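Local coordinates for protein putative transcriptional regulator (Clostridium difficile, PDB 3QI7) that is of unknown function but has the two-domain fold of periplasmic binding proteins, and may bind a small ligand, possibly a sugar, at residues Ile115-Pro120 with Thr319-Gln324; Val134-Ser139 with Ser312-Leu317; Pro190-Asn195 with Glu217-Lys222. All coordinates share one frame; numbering follows the deposited sequence. Where two conformers were deposited one is given.

Contact 1. Residues Ile115-Pro120 with Thr319-Gln324; sequences ITISAP and TEMVKQ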
# COMPACT_ATOMS: atom_id res chain seq x y z
N ILE A 115 9.67 -20.68 1.32
CA ILE A 115 10.05 -19.28 1.19
C ILE A 115 8.98 -18.44 1.87
O ILE A 115 7.82 -18.51 1.49
CB ILE A 115 10.10 -18.92 -0.28
CG1 ILE A 115 11.22 -19.73 -0.94
CG2 ILE A 115 10.34 -17.43 -0.47
CD1 ILE A 115 11.33 -19.48 -2.42
N THR A 116 9.36 -17.67 2.88
CA THR A 116 8.40 -16.80 3.58
C THR A 116 8.58 -15.32 3.24
O THR A 116 9.70 -14.81 3.17
CB THR A 116 8.51 -17.01 5.11
OG1 THR A 116 9.87 -16.88 5.52
CG2 THR A 116 7.95 -18.40 5.49
N ILE A 117 7.46 -14.62 3.01
CA ILE A 117 7.48 -13.26 2.53
C ILE A 117 6.40 -12.45 3.27
O ILE A 117 5.23 -12.86 3.29
CB ILE A 117 7.20 -13.18 1.01
CG1 ILE A 117 8.09 -14.16 0.23
CG2 ILE A 117 7.33 -11.73 0.48
CD1 ILE A 117 7.95 -14.07 -1.25
N SER A 118 6.80 -11.37 3.91
CA SER A 118 5.87 -10.39 4.46
C SER A 118 5.62 -9.33 3.36
O SER A 118 6.56 -8.86 2.68
CB SER A 118 6.40 -9.78 5.78
OG SER A 118 7.61 -9.00 5.60
N ALA A 119 4.36 -8.96 3.19
CA ALA A 119 3.97 -8.08 2.12
C ALA A 119 2.62 -7.32 2.32
O ALA A 119 1.72 -7.42 1.51
CB ALA A 119 4.00 -8.86 0.82
N PRO A 120 2.50 -6.52 3.40
CA PRO A 120 3.43 -6.33 4.51
C PRO A 120 3.01 -7.17 5.70
O PRO A 120 2.02 -7.88 5.62
CB PRO A 120 3.23 -4.83 4.85
CG PRO A 120 1.67 -4.66 4.72
CD PRO A 120 1.31 -5.62 3.53
N THR A 319 6.74 -17.07 -6.76
CA THR A 319 6.68 -17.97 -7.94
C THR A 319 8.02 -18.06 -8.69
O THR A 319 8.50 -19.15 -9.03
CB THR A 319 5.55 -17.50 -8.89
OG1 THR A 319 4.31 -17.55 -8.17
CG2 THR A 319 5.47 -18.40 -10.15
N GLU A 320 8.64 -16.91 -8.93
CA GLU A 320 9.91 -16.85 -9.63
C GLU A 320 10.98 -17.55 -8.82
O GLU A 320 11.83 -18.28 -9.36
CB GLU A 320 10.31 -15.40 -9.88
CG GLU A 320 11.67 -15.18 -10.55
CD GLU A 320 11.66 -15.41 -12.05
OE1 GLU A 320 10.57 -15.46 -12.64
OE2 GLU A 320 12.77 -15.53 -12.63
N MSE A 321 10.94 -17.31 -7.51
CA MSE A 321 11.95 -17.88 -6.61
C MSE A 321 11.85 -19.40 -6.59
O MSE A 321 12.87 -20.09 -6.58
CB MSE A 321 11.79 -17.30 -5.18
CG MSE A 321 12.28 -15.87 -5.05
SE MSE A 321 11.83 -15.10 -3.28
CE MSE A 321 13.43 -15.83 -2.38
N VAL A 322 10.62 -19.92 -6.53
CA VAL A 322 10.42 -21.37 -6.52
C VAL A 322 10.82 -21.96 -7.89
O VAL A 322 11.58 -22.90 -7.94
CB VAL A 322 8.98 -21.79 -6.11
CG1 VAL A 322 8.83 -23.31 -6.19
CG2 VAL A 322 8.65 -21.30 -4.68
N LYS A 323 10.36 -21.36 -8.98
CA LYS A 323 10.73 -21.88 -10.31
C LYS A 323 12.23 -21.85 -10.57
O LYS A 323 12.76 -22.78 -11.19
CB LYS A 323 9.98 -21.14 -11.44
CG LYS A 323 8.58 -21.65 -11.63
CD LYS A 323 7.80 -20.78 -12.63
CE LYS A 323 6.52 -21.45 -13.05
NZ LYS A 323 5.70 -20.55 -13.89
N GLN A 324 12.92 -20.83 -10.08
CA GLN A 324 14.35 -20.66 -10.37
C GLN A 324 15.27 -21.10 -9.21
O GLN A 324 16.48 -20.96 -9.30
CB GLN A 324 14.63 -19.20 -10.74
CG GLN A 324 13.84 -18.65 -11.93
CD GLN A 324 14.22 -19.30 -13.25
OE1 GLN A 324 15.26 -19.91 -13.38
NE2 GLN A 324 13.35 -19.15 -14.24
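Ile115 drives its CD1 methyl against the helix segment 319-324, and the contact is apolar throughout; no hydrogen bond joins the two segments. The terminal CD1 meets CB of Met321, a selenomethionine, at 3.5 Å, and lies 3.9 Å from CG2 of Val322, so one methyl touches two consecutive helix residues. The second branch of Ile115 does a different job: its CG2 faces the far end of the Met321 chain, 3.9 Å from SE, with the terminal CE at similar range. Met321 thus crosses Ile115 at a slant, its CB at CD1 and its SE and CE at CG2. The chain is extended at chi2, and the bend at chi3 (85°) turns CE aside, so that it too ends near CG2 of Ile115. Ile117, two residues on and thus on the same face of the strand, adds a looser touch, its CD1 standing 4.5 Å from SE of Met321.

The backbone evidence agrees with side-chain packing of helix on sheet. Strand 115-118 and helix segment 319-324 run almost antiparallel, at 164°, with their axes 10.2 Å apart at the closest. The two segments together bury 162 Å², most of it on Ile115 and Met321.

Polar groups are bound away from the interface: Thr116 N reaches OD2 of Asp133, and OG1 of Thr319 bonds to the hydroxyl of Tyr39. Strand 115-118 lies in the sheet between the parallel strands 88-94 and 134-137, hydrogen-bonded to Ile91 on one flank and Val134 on the other. Helix 306-324 packs across one face of that sheet, where Val322 also touches Phe13 of strand 13-19 and Gln89 of strand 88-94.

Contact 2. Residues Val134-Ser139 with Ser312-Leu317; sequences VNLGVS and SLAIYL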
# COMPACT_ATOMS: atom_id res chain seq x y z
N VAL A 134 11.91 -12.76 2.99
CA VAL A 134 11.78 -11.52 2.19
C VAL A 134 10.70 -10.66 2.81
O VAL A 134 9.63 -11.15 3.15
CB VAL A 134 11.44 -11.82 0.71
CG1 VAL A 134 11.35 -10.51 -0.10
CG2 VAL A 134 12.47 -12.76 0.10
N ASN A 135 11.03 -9.39 3.02
CA ASN A 135 10.15 -8.43 3.68
C ASN A 135 10.00 -7.17 2.84
O ASN A 135 10.97 -6.52 2.50
CB ASN A 135 10.70 -8.11 5.07
CG ASN A 135 10.81 -9.36 5.93
OD1 ASN A 135 9.79 -9.85 6.43
ND2 ASN A 135 12.02 -9.93 6.05
N LEU A 136 8.75 -6.87 2.50
CA LEU A 136 8.39 -5.76 1.66
C LEU A 136 7.41 -4.90 2.43
O LEU A 136 6.51 -5.42 3.09
CB LEU A 136 7.68 -6.28 0.42
CG LEU A 136 8.43 -7.33 -0.41
CD1 LEU A 136 7.48 -7.87 -1.53
CD2 LEU A 136 9.70 -6.75 -0.97
N GLY A 137 7.63 -3.59 2.40
CA GLY A 137 6.81 -2.69 3.17
C GLY A 137 6.97 -1.26 2.72
O GLY A 137 7.52 -0.97 1.65
N VAL A 138 6.47 -0.36 3.55
CA VAL A 138 6.58 1.07 3.29
C VAL A 138 7.24 1.74 4.47
O VAL A 138 7.01 1.36 5.62
CB VAL A 138 5.20 1.68 3.03
CG1 VAL A 138 4.57 1.06 1.78
CG2 VAL A 138 4.29 1.52 4.24
N SER A 139 8.07 2.74 4.18
CA SER A 139 8.72 3.55 5.21
C SER A 139 7.97 4.87 5.31
O SER A 139 7.84 5.60 4.31
CB SER A 139 10.19 3.76 4.84
OG SER A 139 10.72 4.93 5.46
N SER A 312 0.65 -8.56 -4.67
CA SER A 312 0.85 -9.02 -6.05
C SER A 312 2.33 -9.18 -6.40
O SER A 312 2.71 -10.14 -7.07
CB SER A 312 0.17 -8.10 -7.06
OG SER A 312 0.14 -8.72 -8.33
N LEU A 313 3.16 -8.23 -5.97
CA LEU A 313 4.61 -8.33 -6.17
C LEU A 313 5.16 -9.55 -5.43
O LEU A 313 5.99 -10.29 -5.96
CB LEU A 313 5.34 -7.06 -5.69
CG LEU A 313 6.88 -7.14 -5.58
CD1 LEU A 313 7.47 -7.41 -6.98
CD2 LEU A 313 7.53 -5.89 -4.96
N ALA A 314 4.73 -9.71 -4.17
CA ALA A 314 5.20 -10.86 -3.34
C ALA A 314 4.83 -12.20 -3.98
O ALA A 314 5.66 -13.13 -3.99
CB ALA A 314 4.66 -10.76 -1.89
N ILE A 315 3.62 -12.30 -4.51
CA ILE A 315 3.23 -13.56 -5.19
C ILE A 315 4.13 -13.86 -6.42
O ILE A 315 4.60 -14.98 -6.60
CB ILE A 315 1.73 -13.53 -5.58
CG1 ILE A 315 0.87 -13.52 -4.31
CG2 ILE A 315 1.37 -14.74 -6.48
CD1 ILE A 315 -0.51 -12.96 -4.54
N TYR A 316 4.35 -12.85 -7.26
CA TYR A 316 5.19 -13.00 -8.46
C TYR A 316 6.61 -13.37 -8.09
O TYR A 316 7.24 -14.19 -8.76
CB TYR A 316 5.21 -11.71 -9.30
CG TYR A 316 3.98 -11.45 -10.16
CD1 TYR A 316 3.38 -12.44 -10.92
CD2 TYR A 316 3.44 -10.19 -10.22
CE1 TYR A 316 2.25 -12.17 -11.72
CE2 TYR A 316 2.32 -9.92 -10.99
CZ TYR A 316 1.73 -10.91 -11.74
OH TYR A 316 0.62 -10.58 -12.49
N LEU A 317 7.13 -12.78 -7.01
CA LEU A 317 8.48 -13.05 -6.54
C LEU A 317 8.59 -14.48 -6.03
O LEU A 317 9.55 -15.20 -6.36
CB LEU A 317 8.85 -12.07 -5.41
CG LEU A 317 10.28 -11.61 -5.19
CD1 LEU A 317 11.04 -11.30 -6.50
CD2 LEU A 317 10.21 -10.37 -4.27
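Val134 and Leu136 turn their side chains to helix segment 312-317, joining a parallel strand to a helix that covers one face of the sheet. The layered alpha/beta build is that of a periplasmic-binding-protein-like domain, consistent with membership of that clan. The segments run nearly antiparallel, at 158°, with a closest axis approach of 10.1 Å, and every residue that touches is buried.

Val134 makes the lighter contact: its CG1 stands 4.3 Å from CD2 of Leu317, a loose approach of two methyls. It also packs on Met321, one turn further along the helix.

Asn135 points to the other face of the strand, where its OD1 bonds to OG of Ser118 and its ND2 to the backbone O of Val132 and of Asn360. These bonds engage both ends of the buried amide and fix which way round it sits.

Leu136 contributes more than any other single residue, 64 of the 152 Å² buried. CG is anti to the carbonyl carbon (chi1 -55°), and the chain reaches on to the helix through CD1. The contact converges on that one methyl: CD1 lies 4.0 Å from CD2 of Leu313 and 4.1 Å from CB of Ala314. The Leu136 side chain crosses that of Leu313 at about a right angle, and its CA lies 7.8 Å from that of Ala314, the nearest pairing of the backbones.

Beyond the strand, Ser139 takes the N-cap position of helix 140-153, its OG accepting a bond from N of Glu142.

Contact 3. Residues Pro190-Asn195 with Glu217-Lys222; sequences PFVQVN and EKQVKK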
# COMPACT_ATOMS: atom_id res chain seq x y z
N PRO A 190 6.77 26.33 2.37
CA PRO A 190 6.08 26.62 3.62
C PRO A 190 5.20 25.46 4.09
O PRO A 190 4.48 24.87 3.31
CB PRO A 190 5.26 27.87 3.29
CG PRO A 190 6.06 28.55 2.19
CD PRO A 190 6.62 27.41 1.38
N PHE A 191 5.30 25.11 5.36
CA PHE A 191 4.57 24.00 5.91
C PHE A 191 3.63 24.51 7.01
O PHE A 191 4.05 25.28 7.87
CB PHE A 191 5.54 22.95 6.46
CG PHE A 191 4.88 21.82 7.14
CD1 PHE A 191 4.36 20.77 6.42
CD2 PHE A 191 4.79 21.78 8.53
CE1 PHE A 191 3.73 19.70 7.06
CE2 PHE A 191 4.18 20.73 9.18
CZ PHE A 191 3.65 19.69 8.44
N VAL A 192 2.38 24.07 6.97
CA VAL A 192 1.36 24.49 7.93
C VAL A 192 0.76 23.26 8.58
O VAL A 192 0.12 22.46 7.90
CB VAL A 192 0.25 25.30 7.24
CG1 VAL A 192 -0.79 25.80 8.27
CG2 VAL A 192 0.87 26.46 6.42
N GLN A 193 0.95 23.08 9.89
CA GLN A 193 0.30 21.94 10.57
C GLN A 193 -0.96 22.40 11.28
O GLN A 193 -0.93 23.33 12.08
CB GLN A 193 1.26 21.26 11.57
CG GLN A 193 0.57 20.26 12.46
CD GLN A 193 1.52 19.63 13.43
OE1 GLN A 193 2.72 19.79 13.29
NE2 GLN A 193 0.98 18.94 14.43
N VAL A 194 -2.07 21.72 10.99
CA VAL A 194 -3.37 22.06 11.55
C VAL A 194 -3.97 20.85 12.23
O VAL A 194 -4.16 19.78 11.59
CB VAL A 194 -4.32 22.58 10.48
CG1 VAL A 194 -5.68 23.04 11.13
CG2 VAL A 194 -3.68 23.72 9.72
N ASN A 195 -4.26 21.02 13.52
CA ASN A 195 -4.93 20.02 14.34
C ASN A 195 -6.44 20.03 14.12
O ASN A 195 -7.14 21.04 14.36
CB ASN A 195 -4.64 20.22 15.84
CG ASN A 195 -3.19 19.85 16.24
OD1 ASN A 195 -2.38 19.35 15.43
ND2 ASN A 195 -2.86 20.11 17.51
N GLU A 217 -10.71 26.76 3.13
CA GLU A 217 -11.02 28.10 2.62
C GLU A 217 -10.03 29.17 3.12
O GLU A 217 -9.56 30.01 2.35
CB GLU A 217 -12.45 28.50 2.97
CG GLU A 217 -13.48 27.67 2.22
CD GLU A 217 -14.90 28.06 2.57
OE1 GLU A 217 -15.11 29.25 2.91
OE2 GLU A 217 -15.78 27.18 2.50
N LYS A 218 -9.70 29.11 4.40
CA LYS A 218 -8.78 30.07 5.01
C LYS A 218 -7.39 30.00 4.42
O LYS A 218 -6.74 31.05 4.19
CB LYS A 218 -8.75 29.91 6.55
CG LYS A 218 -10.05 30.38 7.19
CD LYS A 218 -9.92 30.70 8.67
CE LYS A 218 -9.87 29.45 9.54
NZ LYS A 218 -10.18 29.82 10.96
N GLN A 219 -6.92 28.78 4.19
CA GLN A 219 -5.57 28.56 3.70
C GLN A 219 -5.43 29.04 2.26
O GLN A 219 -4.39 29.60 1.89
CB GLN A 219 -5.15 27.08 3.86
CG GLN A 219 -5.23 26.52 5.31
CD GLN A 219 -4.32 27.19 6.31
OE1 GLN A 219 -3.44 27.96 5.94
NE2 GLN A 219 -4.52 26.88 7.60
N VAL A 220 -6.48 28.84 1.45
CA VAL A 220 -6.52 29.36 0.07
C VAL A 220 -6.56 30.90 0.02
O VAL A 220 -5.91 31.52 -0.83
CB VAL A 220 -7.73 28.74 -0.73
CG1 VAL A 220 -7.90 29.41 -2.11
CG2 VAL A 220 -7.53 27.23 -0.88
N LYS A 221 -7.27 31.53 0.94
CA LYS A 221 -7.26 33.00 1.02
C LYS A 221 -5.88 33.55 1.38
O LYS A 221 -5.45 34.58 0.85
CB LYS A 221 -8.29 33.50 2.03
CG LYS A 221 -9.70 33.39 1.51
CD LYS A 221 -10.72 33.91 2.52
CE LYS A 221 -12.10 33.27 2.30
NZ LYS A 221 -13.17 34.28 2.39
N LYS A 222 -5.18 32.83 2.23
CA LYS A 222 -3.84 33.23 2.67
C LYS A 222 -2.80 33.09 1.57
O LYS A 222 -2.05 34.02 1.28
CB LYS A 222 -3.39 32.42 3.87
CG LYS A 222 -4.04 32.82 5.14
CD LYS A 222 -3.77 31.81 6.22
CE LYS A 222 -2.27 31.48 6.31
NZ LYS A 222 -1.99 30.25 7.14
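Gln219 has CG anti to the carbonyl carbon (chi1 -57°) and a bend at chi2 (-63°), which turn its amide against Val192 and Val194 of the strand. Both valines have CG1 anti to the backbone N, yet they present different methyls: Val192 offers CG1 and Val194 offers CG2. The amide nitrogen faces both from one side, with NE2 of Gln219 3.9 Å from CG1 of Val192 and 3.9 Å from CG2 of Val194. OE1 of Gln219 is also near CG1 of Val192, at 4.1 Å. Reaching out from the helix, Gln219 meets Val192 head-on and passes alongside Val194, pointing the other way.

This is one half of a right-handed beta-alpha-beta crossover, in which strand 191-196 leads into helix 203-223 and then into strand 228-231, with strand 159-164 lying between the two strands in a parallel sheet. Val192 and Val194 also touch Ile160 and Tyr162 of that central strand, and only 102 Å² is buried between the two segments.

In the conformer described, Lys222 sends NZ back to OE1 of Gln219 at 3.0 Å. A second conformer of Lys222 was deposited and the residue touches a crystal neighbour, which makes this bond doubtful as a lasting restraint. The amide is also oriented from within the helix, where NE2 of Gln219 bonds to OD2 of Asp215, one turn earlier.

In the fold
Contacts 1 and 2 are successive pieces of one interface: both use helix 306-324, and strands 115-118 and 134-137 are neighbours in the same sheet. Their centres lie 9 Å apart, and they touch directly, with Ser118 N 2.9 Å from Val134 O across the strand pair and Ala119 CB 3.4 Å from Ala314 CB. Contact 3 belongs to the separate three-stranded parallel sheet, with its centre about 45 Å from that of contact 1 and 37 Å from that of contact 2; the nearest atoms of contacts 2 and 3 are about 15 Å apart. In periplasmic binding proteins ligands usually bind in the cleft between the lobes; whether this protein does so is not established.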